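Local coordinates for protein WYL1 (Ruminococcus sp., PDB 6OAW) that probably modulates the RNA-targeting activity of a type VI-D CRISPR-Cas system as a WYL-domain accessory protein, at residues P349-G361 / I366-Y380. Numbering follows the deposited sequence.
Sequences PPIQVKYYFNKFG and ILSPSDSFEEMRTLY
Ile-366, with CG1 set anti to its carbonyl carbon (chi1 -48°), sends CD1 against the flank of helix 350-357, 3.6 Å from CA of Lys-354 and 3.8 Å from CB of Phe-357. Past the cis peptide bond before it, Pro-369 occupies the N-cap position of helix 370-389 and lays its CG 4.2 Å from CB of Pro-350. One turn on, Ser-372 fits beside the aliphatic part of Lys-354. The two helices run side by side in nearly the same direction, their segments crossing at -25°; in this small C-terminal alpha+beta domain helix 350-357 packs through Val-353 and Phe-357 on a three-stranded antiparallel sheet, and helix 370-389 follows directly on its outer strand 364-368. Glu-375 receives NZ of Lys-354 on the syn lone pair of OE2 (2.9 Å) in a salt bridge, the two side chains crossing roughly at right angles. The chain of selenomethionine Met-376, bent at chi2 and chi3, reaches toward helix 350-357, SE 3.6 Å from CB of Asn-358 and CE against CD of Lys-354. Finally, Tyr-380 OH donates to O of Asn-358 (2.6 Å), lying above that carbonyl's plane, and weakly accepts from N of Gly-361, while its ring stacks on Tyr-380 of the second subunit.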
ATOM      1  N   PRO B 349       5.356  26.847   1.930  1.00 44.57           N
ATOM      2  CA  PRO B 349       4.210  27.512   2.543  1.00 43.40           C
ATOM      3  C   PRO B 349       4.144  27.261   4.049  1.00 40.86           C
ATOM      4  O   PRO B 349       4.428  26.166   4.533  1.00 39.47           O
ATOM      5  CB  PRO B 349       3.022  26.892   1.800  1.00 45.33           C
ATOM      6  CG  PRO B 349       3.598  26.521   0.443  1.00 47.03           C
ATOM      7  CD  PRO B 349       5.014  26.073   0.726  1.00 45.58           C
ATOM      8  N   PRO B 350       3.850  28.309   4.853  1.00 41.11           N
ATOM      9  CA  PRO B 350       3.812  28.167   6.312  1.00 38.04           C
ATOM     10  C   PRO B 350       2.974  26.974   6.807  1.00 36.65           C
ATOM     11  O   PRO B 350       3.297  26.360   7.837  1.00 34.30           O
ATOM     12  CB  PRO B 350       3.175  29.494   6.777  1.00 39.04           C
ATOM     13  CG  PRO B 350       3.499  30.493   5.685  1.00 41.76           C
ATOM     14  CD  PRO B 350       3.623  29.697   4.402  1.00 42.52           C
ATOM     15  N   ILE B 351       1.876  26.673   6.119  1.00 39.33           N
ATOM     16  CA  ILE B 351       0.960  25.568   6.536  1.00 40.21           C
ATOM     17  C   ILE B 351       1.707  24.221   6.473  1.00 39.44           C
ATOM     18  O   ILE B 351       1.499  23.398   7.424  1.00 37.74           O
ATOM     19  CB  ILE B 351      -0.354  25.546   5.741  1.00 43.36           C
ATOM     20  CG1 ILE B 351      -1.281  24.479   6.327  1.00 44.85           C
ATOM     21  CG2 ILE B 351      -0.099  25.308   4.268  1.00 46.70           C
ATOM     22  CD1 ILE B 351      -2.689  24.550   5.817  1.00 47.73           C
ATOM     23  N   GLN B 352       2.580  24.025   5.468  1.00 39.28           N
ATOM     24  CA  GLN B 352       3.341  22.762   5.287  1.00 39.26           C
ATOM     25  C   GLN B 352       4.413  22.685   6.365  1.00 38.69           C
ATOM     26  O   GLN B 352       4.631  21.599   6.914  1.00 37.22           O
ATOM     27  CB  GLN B 352       3.961  22.684   3.903  1.00 39.83           C
ATOM     28  CG  GLN B 352       4.772  21.420   3.656  1.00 39.94           C
ATOM     29  CD  GLN B 352       5.384  21.468   2.271  1.00 42.71           C
ATOM     30  OE1 GLN B 352       5.044  22.324   1.453  1.00 42.81           O
ATOM     31  NE2 GLN B 352       6.330  20.581   2.022  1.00 42.63           N
ATOM     32  N   VAL B 353       5.061  23.806   6.681  1.00 39.22           N
ATOM     33  CA  VAL B 353       6.061  23.850   7.798  1.00 37.90           C
ATOM     34  C   VAL B 353       5.379  23.366   9.089  1.00 36.73           C
ATOM     35  O   VAL B 353       5.945  22.506   9.782  1.00 35.87           O
ATOM     36  CB  VAL B 353       6.668  25.262   7.957  1.00 36.65           C
ATOM     37  CG1 VAL B 353       7.793  25.283   8.976  1.00 35.81           C
ATOM     38  CG2 VAL B 353       7.190  25.765   6.630  1.00 40.42           C
ATOM     39  N   LYS B 354       4.221  23.928   9.397  1.00 35.78           N
ATOM     40  CA  LYS B 354       3.405  23.610  10.596  1.00 35.78           C
ATOM     41  C   LYS B 354       3.058  22.106  10.611  1.00 35.28           C
ATOM     42  O   LYS B 354       3.271  21.422  11.643  1.00 31.60           O
ATOM     43  CB  LYS B 354       2.121  24.432  10.484  1.00 37.82           C
ATOM     44  CG  LYS B 354       1.596  25.122  11.708  1.00 40.47           C
ATOM     45  CD  LYS B 354       0.096  25.030  11.815  1.00 43.44           C
ATOM     46  CE  LYS B 354      -0.657  25.735  10.715  1.00 46.04           C
ATOM     47  NZ  LYS B 354      -1.998  25.133  10.538  1.00 47.69           N
ATOM     48  N   TYR B 355       2.545  21.572   9.495  1.00 36.78           N
ATOM     49  CA  TYR B 355       2.178  20.133   9.394  1.00 37.82           C
ATOM     50  C   TYR B 355       3.439  19.270   9.530  1.00 36.88           C
ATOM     51  O   TYR B 355       3.325  18.125   9.957  1.00 39.25           O
ATOM     52  CB  TYR B 355       1.434  19.757   8.105  1.00 39.70           C
ATOM     53  CG  TYR B 355       0.053  20.332   7.933  1.00 41.68           C
ATOM     54  CD1 TYR B 355      -0.667  20.827   9.007  1.00 43.87           C
ATOM     55  CD2 TYR B 355      -0.559  20.330   6.695  1.00 46.17           C
ATOM     56  CE1 TYR B 355      -1.957  21.311   8.848  1.00 45.66           C
ATOM     57  CE2 TYR B 355      -1.836  20.826   6.513  1.00 48.37           C
ATOM     58  CZ  TYR B 355      -2.537  21.316   7.595  1.00 47.72           C
ATOM     59  OH  TYR B 355      -3.810  21.777   7.425  1.00 52.33           O
ATOM     60  N   TYR B 356       4.630  19.804   9.263  1.00 35.39           N
ATOM     61  CA  TYR B 356       5.863  18.994   9.402  1.00 35.82           C
ATOM     62  C   TYR B 356       6.403  19.023  10.834  1.00 36.06           C
ATOM     63  O   TYR B 356       6.792  17.962  11.366  1.00 35.96           O
ATOM     64  CB  TYR B 356       6.954  19.478   8.467  1.00 35.58           C
ATOM     65  CG  TYR B 356       8.137  18.560   8.437  1.00 36.95           C
ATOM     66  CD1 TYR B 356       8.066  17.322   7.828  1.00 37.69           C
ATOM     67  CD2 TYR B 356       9.315  18.895   9.082  1.00 37.29           C
ATOM     68  CE1 TYR B 356       9.162  16.479   7.798  1.00 39.03           C
ATOM     69  CE2 TYR B 356      10.406  18.043   9.090  1.00 37.92           C
ATOM     70  CZ  TYR B 356      10.337  16.838   8.428  1.00 38.86           C
ATOM     71  OH  TYR B 356      11.419  15.995   8.405  1.00 42.79           O
ATOM     72  N   PHE B 357       6.475  20.218  11.430  1.00 34.43           N
ATOM     73  CA  PHE B 357       7.165  20.407  12.723  1.00 32.85           C
ATOM     74  C   PHE B 357       6.189  20.276  13.904  1.00 31.91           C
ATOM     75  O   PHE B 357       6.672  20.298  15.038  1.00 30.48           O
ATOM     76  CB  PHE B 357       7.950  21.704  12.706  1.00 32.77           C
ATOM     77  CG  PHE B 357       9.159  21.660  11.820  1.00 34.16           C
ATOM     78  CD1 PHE B 357      10.218  20.830  12.129  1.00 35.63           C
ATOM     79  CD2 PHE B 357       9.247  22.472  10.696  1.00 35.02           C
ATOM     80  CE1 PHE B 357      11.344  20.825  11.320  1.00 38.06           C
ATOM     81  CE2 PHE B 357      10.360  22.435   9.876  1.00 35.95           C
ATOM     82  CZ  PHE B 357      11.412  21.625  10.198  1.00 36.95           C
ATOM     83  N   ASN B 358       4.889  20.100  13.668  1.00 32.74           N
ATOM     84  CA  ASN B 358       3.926  19.927  14.785  1.00 33.33           C
ATOM     85  C   ASN B 358       4.285  18.700  15.642  1.00 35.45           C
ATOM     86  O   ASN B 358       3.913  18.718  16.821  1.00 37.11           O
ATOM     87  CB  ASN B 358       2.470  19.888  14.322  1.00 35.34           C
ATOM     88  CG  ASN B 358       2.140  18.768  13.359  1.00 35.60           C
ATOM     89  OD1 ASN B 358       2.964  17.880  13.142  1.00 36.32           O
ATOM     90  ND2 ASN B 358       0.927  18.806  12.824  1.00 32.14           N
ATOM     91  N   LYS B 359       4.995  17.691  15.107  1.00 34.06           N
ATOM     92  CA  LYS B 359       5.411  16.499  15.888  1.00 33.86           C
ATOM     93  C   LYS B 359       6.827  16.633  16.454  1.00 33.72           C
ATOM     94  O   LYS B 359       7.295  15.700  17.054  1.00 35.98           O
ATOM     95  CB  LYS B 359       5.310  15.236  15.042  1.00 36.55           C
ATOM     96  CG  LYS B 359       6.112  15.270  13.743  1.00 37.65           C
ATOM     97  CD  LYS B 359       6.077  14.013  12.982  1.00 39.37           C
ATOM     98  CE  LYS B 359       6.667  14.196  11.611  1.00 39.84           C
ATOM     99  NZ  LYS B 359       5.941  15.250  10.874  1.00 37.90           N
ATOM    100  N   PHE B 360       7.508  17.761  16.332  1.00 33.06           N
ATOM    101  CA  PHE B 360       8.943  17.853  16.720  1.00 33.51           C
ATOM    102  C   PHE B 360       9.120  18.358  18.149  1.00 34.01           C
ATOM    103  O   PHE B 360      10.207  18.202  18.652  1.00 33.72           O
ATOM    104  CB  PHE B 360       9.681  18.776  15.761  1.00 34.31           C
ATOM    105  CG  PHE B 360      10.258  18.104  14.550  1.00 35.70           C
ATOM    106  CD1 PHE B 360       9.437  17.523  13.594  1.00 35.46           C
ATOM    107  CD2 PHE B 360      11.627  18.099  14.339  1.00 37.13           C
ATOM    108  CE1 PHE B 360       9.987  16.939  12.461  1.00 36.91           C
ATOM    109  CE2 PHE B 360      12.165  17.483  13.227  1.00 38.14           C
ATOM    110  CZ  PHE B 360      11.346  16.908  12.287  1.00 38.13           C
ATOM    111  N   GLY B 361       8.111  19.001  18.743  1.00 33.65           N
ATOM    112  CA  GLY B 361       8.235  19.653  20.052  1.00 35.02           C
ATOM    113  C   GLY B 361       9.471  20.528  20.119  1.00 35.18           C
ATOM    114  O   GLY B 361       9.640  21.342  19.225  1.00 33.99           O
ATOM    115  N   ILE B 366       8.746  26.136  15.897  1.00 33.00           N
ATOM    116  CA  ILE B 366       8.366  27.151  14.880  1.00 34.01           C
ATOM    117  C   ILE B 366       8.208  28.502  15.584  1.00 34.50           C
ATOM    118  O   ILE B 366       7.259  28.655  16.367  1.00 32.29           O
ATOM    119  CB  ILE B 366       7.097  26.772  14.103  1.00 33.48           C
ATOM    120  CG1 ILE B 366       7.146  25.333  13.603  1.00 34.01           C
ATOM    121  CG2 ILE B 366       6.869  27.787  12.988  1.00 33.36           C
ATOM    122  CD1 ILE B 366       5.882  24.899  12.867  1.00 35.32           C
ATOM    123  N   LEU B 367       9.129  29.425  15.298  1.00 35.92           N
ATOM    124  CA  LEU B 367       9.238  30.761  15.939  1.00 38.78           C
ATOM    125  C   LEU B 367       8.387  31.776  15.186  1.00 38.66           C
ATOM    126  O   LEU B 367       7.936  32.717  15.819  1.00 41.66           O
ATOM    127  CB  LEU B 367      10.710  31.181  16.003  1.00 40.08           C
ATOM    128  CG  LEU B 367      11.556  30.197  16.802  1.00 40.98           C
ATOM    129  CD1 LEU B 367      13.018  30.585  16.831  1.00 42.94           C
ATOM    130  CD2 LEU B 367      11.009  30.057  18.216  1.00 42.12           C
ATOM    131  N   SER B 368       8.191  31.595  13.888  1.00 39.31           N
ATOM    132  CA  SER B 368       7.383  32.522  13.046  1.00 41.32           C
ATOM    133  C   SER B 368       6.953  31.792  11.786  1.00 39.17           C
ATOM    134  O   SER B 368       7.552  30.795  11.419  1.00 40.24           O
ATOM    135  CB  SER B 368       8.127  33.803  12.734  1.00 43.63           C
ATOM    136  OG  SER B 368       9.212  33.504  11.912  1.00 47.16           O
ATOM    137  N   PRO B 369       5.866  32.216  11.117  1.00 39.91           N
ATOM    138  CA  PRO B 369       5.140  33.434  11.484  1.00 41.54           C
ATOM    139  C   PRO B 369       4.361  33.306  12.819  1.00 39.94           C
ATOM    140  O   PRO B 369       4.263  32.227  13.354  1.00 37.89           O
ATOM    141  CB  PRO B 369       4.251  33.602  10.231  1.00 42.47           C
ATOM    142  CG  PRO B 369       3.902  32.181   9.875  1.00 40.61           C
ATOM    143  CD  PRO B 369       5.243  31.490  10.001  1.00 39.84           C
ATOM    144  N   SER B 370       3.786  34.406  13.314  1.00 41.45           N
ATOM    145  CA  SER B 370       3.189  34.482  14.672  1.00 41.72           C
ATOM    146  C   SER B 370       2.051  33.449  14.798  1.00 40.07           C
ATOM    147  O   SER B 370       1.940  32.821  15.808  1.00 38.54           O
ATOM    148  CB  SER B 370       2.751  35.912  14.989  1.00 43.33           C
ATOM    149  OG  SER B 370       1.748  36.333  14.077  1.00 44.90           O
ATOM    150  N   ASP B 371       1.225  33.309  13.778  1.00 41.49           N
ATOM    151  CA  ASP B 371       0.196  32.258  13.601  1.00 42.83           C
ATOM    152  C   ASP B 371       0.663  30.854  13.971  1.00 41.03           C
ATOM    153  O   ASP B 371      -0.041  30.139  14.765  1.00 40.33           O
ATOM    154  CB  ASP B 371      -0.071  32.097  12.114  1.00 47.22           C
ATOM    155  CG  ASP B 371      -1.186  32.984  11.709  1.00 49.81           C
ATOM    156  OD1 ASP B 371      -1.752  33.556  12.641  1.00 54.29           O
ATOM    157  OD2 ASP B 371      -1.462  33.050  10.512  1.00 54.93           O
ATOM    158  N   SER B 372       1.738  30.426  13.321  1.00 37.97           N
ATOM    159  CA  SER B 372       2.348  29.087  13.515  1.00 36.02           C
ATOM    160  C   SER B 372       2.876  28.987  14.949  1.00 34.29           C
ATOM    161  O   SER B 372       2.566  28.026  15.647  1.00 33.94           O
ATOM    162  CB  SER B 372       3.427  28.872  12.489  1.00 37.08           C
ATOM    163  OG  SER B 372       2.886  28.987  11.177  1.00 38.98           O
ATOM    164  N   PHE B 373       3.579  29.998  15.428  1.00 35.53           N
ATOM    165  CA  PHE B 373       4.054  30.005  16.831  1.00 35.76           C
ATOM    166  C   PHE B 373       2.871  29.807  17.794  1.00 36.50           C
ATOM    167  O   PHE B 373       2.949  28.930  18.660  1.00 34.70           O
ATOM    168  CB  PHE B 373       4.778  31.293  17.170  1.00 38.18           C
ATOM    169  CG  PHE B 373       5.218  31.277  18.604  1.00 37.60           C
ATOM    170  CD1 PHE B 373       6.310  30.523  18.968  1.00 34.94           C
ATOM    171  CD2 PHE B 373       4.547  32.013  19.564  1.00 37.91           C
ATOM    172  CE1 PHE B 373       6.725  30.484  20.279  1.00 35.97           C
ATOM    173  CE2 PHE B 373       4.964  31.954  20.879  1.00 39.29           C
ATOM    174  CZ  PHE B 373       6.039  31.182  21.236  1.00 37.09           C
ATOM    175  N   GLU B 374       1.795  30.568  17.607  1.00 35.96           N
ATOM    176  CA  GLU B 374       0.639  30.606  18.533  1.00 37.50           C
ATOM    177  C   GLU B 374      -0.135  29.265  18.476  1.00 37.61           C
ATOM    178  O   GLU B 374      -0.535  28.766  19.545  1.00 33.43           O
ATOM    179  CB  GLU B 374      -0.241  31.812  18.215  1.00 40.57           C
ATOM    180  CG  GLU B 374       0.440  33.160  18.479  1.00 43.93           C
ATOM    181  CD  GLU B 374      -0.228  34.361  17.836  1.00 46.91           C
ATOM    182  OE1 GLU B 374       0.440  35.424  17.717  1.00 50.98           O
ATOM    183  OE2 GLU B 374      -1.432  34.250  17.528  1.00 47.43           O
ATOM    184  N   GLU B 375      -0.299  28.674  17.286  1.00 39.90           N
ATOM    185  CA  GLU B 375      -0.972  27.351  17.136  1.00 41.60           C
ATOM    186  C   GLU B 375      -0.120  26.269  17.804  1.00 36.70           C
ATOM    187  O   GLU B 375      -0.684  25.457  18.509  1.00 35.96           O
ATOM    188  CB  GLU B 375      -1.211  26.941  15.683  1.00 43.75           C
ATOM    189  CG  GLU B 375      -2.394  27.646  15.063  1.00 51.34           C
ATOM    190  CD  GLU B 375      -2.504  27.388  13.572  1.00 54.42           C
ATOM    191  OE1 GLU B 375      -2.539  28.396  12.796  1.00 56.55           O
ATOM    192  OE2 GLU B 375      -2.475  26.166  13.202  1.00 56.93           O
HETATM  193  N   MSE B 376       1.184  26.261  17.566  1.00 35.04           N
HETATM  194  CA  MSE B 376       2.077  25.238  18.160  1.00 33.87           C
HETATM  195  C   MSE B 376       2.058  25.399  19.678  1.00 33.99           C
HETATM  196  O   MSE B 376       1.927  24.364  20.348  1.00 31.96           O
HETATM  197  CB  MSE B 376       3.501  25.355  17.632  1.00 34.64           C
HETATM  198  CG  MSE B 376       3.649  25.012  16.152  1.00 38.94           C
HETATM  199 SE   MSE B 376       2.906  23.239  15.648  1.00 41.92          SE
HETATM  200  CE  MSE B 376       1.035  23.625  15.151  1.00 39.85           C
ATOM    201  N   ARG B 377       2.131  26.643  20.195  1.00 33.28           N
ATOM    202  CA  ARG B 377       2.145  26.873  21.657  1.00 32.99           C
ATOM    203  C   ARG B 377       0.851  26.295  22.267  1.00 32.22           C
ATOM    204  O   ARG B 377       0.949  25.597  23.287  1.00 32.40           O
ATOM    205  CB  ARG B 377       2.308  28.345  22.028  1.00 35.65           C
ATOM    206  CG  ARG B 377       2.450  28.549  23.534  1.00 36.67           C
ATOM    207  CD  ARG B 377       2.474  30.010  23.858  1.00 38.47           C
ATOM    208  NE  ARG B 377       2.727  30.222  25.276  1.00 39.33           N
ATOM    209  CZ  ARG B 377       2.223  31.225  25.985  1.00 40.28           C
ATOM    210  NH1 ARG B 377       1.455  32.130  25.399  1.00 40.83           N
ATOM    211  NH2 ARG B 377       2.496  31.328  27.273  1.00 40.60           N
ATOM    212  N   THR B 378      -0.304  26.595  21.674  1.00 32.11           N
ATOM    213  CA  THR B 378      -1.631  26.075  22.092  1.00 34.84           C
ATOM    214  C   THR B 378      -1.623  24.534  22.036  1.00 33.76           C
ATOM    215  O   THR B 378      -1.952  23.909  23.059  1.00 32.88           O
ATOM    216  CB  THR B 378      -2.724  26.662  21.190  1.00 38.09           C
ATOM    217  OG1 THR B 378      -2.701  28.058  21.473  1.00 41.02           O
ATOM    218  CG2 THR B 378      -4.110  26.088  21.440  1.00 39.23           C
ATOM    219  N   LEU B 379      -1.243  23.941  20.893  1.00 31.18           N
ATOM    220  CA  LEU B 379      -1.239  22.463  20.743  1.00 32.34           C
ATOM    221  C   LEU B 379      -0.426  21.846  21.885  1.00 31.72           C
ATOM    222  O   LEU B 379      -0.940  20.926  22.574  1.00 31.51           O
ATOM    223  CB  LEU B 379      -0.660  22.076  19.383  1.00 31.80           C
ATOM    224  CG  LEU B 379      -0.403  20.582  19.157  1.00 33.08           C
ATOM    225  CD1 LEU B 379      -1.719  19.788  19.140  1.00 34.32           C
ATOM    226  CD2 LEU B 379       0.366  20.387  17.841  1.00 30.93           C
ATOM    227  N   TYR B 380       0.778  22.364  22.113  1.00 30.81           N
ATOM    228  CA  TYR B 380       1.734  21.767  23.075  1.00 30.76           C
ATOM    229  C   TYR B 380       1.274  22.056  24.498  1.00 32.18           C
ATOM    230  O   TYR B 380       1.353  21.118  25.302  1.00 35.12           O
ATOM    231  CB  TYR B 380       3.167  22.221  22.795  1.00 32.46           C
ATOM    232  CG  TYR B 380       3.804  21.309  21.792  1.00 32.44           C
ATOM    233  CD1 TYR B 380       4.366  20.112  22.193  1.00 32.94           C
ATOM    234  CD2 TYR B 380       3.678  21.552  20.441  1.00 31.36           C
ATOM    235  CE1 TYR B 380       4.838  19.192  21.277  1.00 32.92           C
ATOM    236  CE2 TYR B 380       4.141  20.636  19.513  1.00 32.36           C
ATOM    237  CZ  TYR B 380       4.739  19.455  19.933  1.00 32.39           C
ATOM    238  OH  TYR B 380       5.230  18.541  19.037  1.00 33.58           O
TER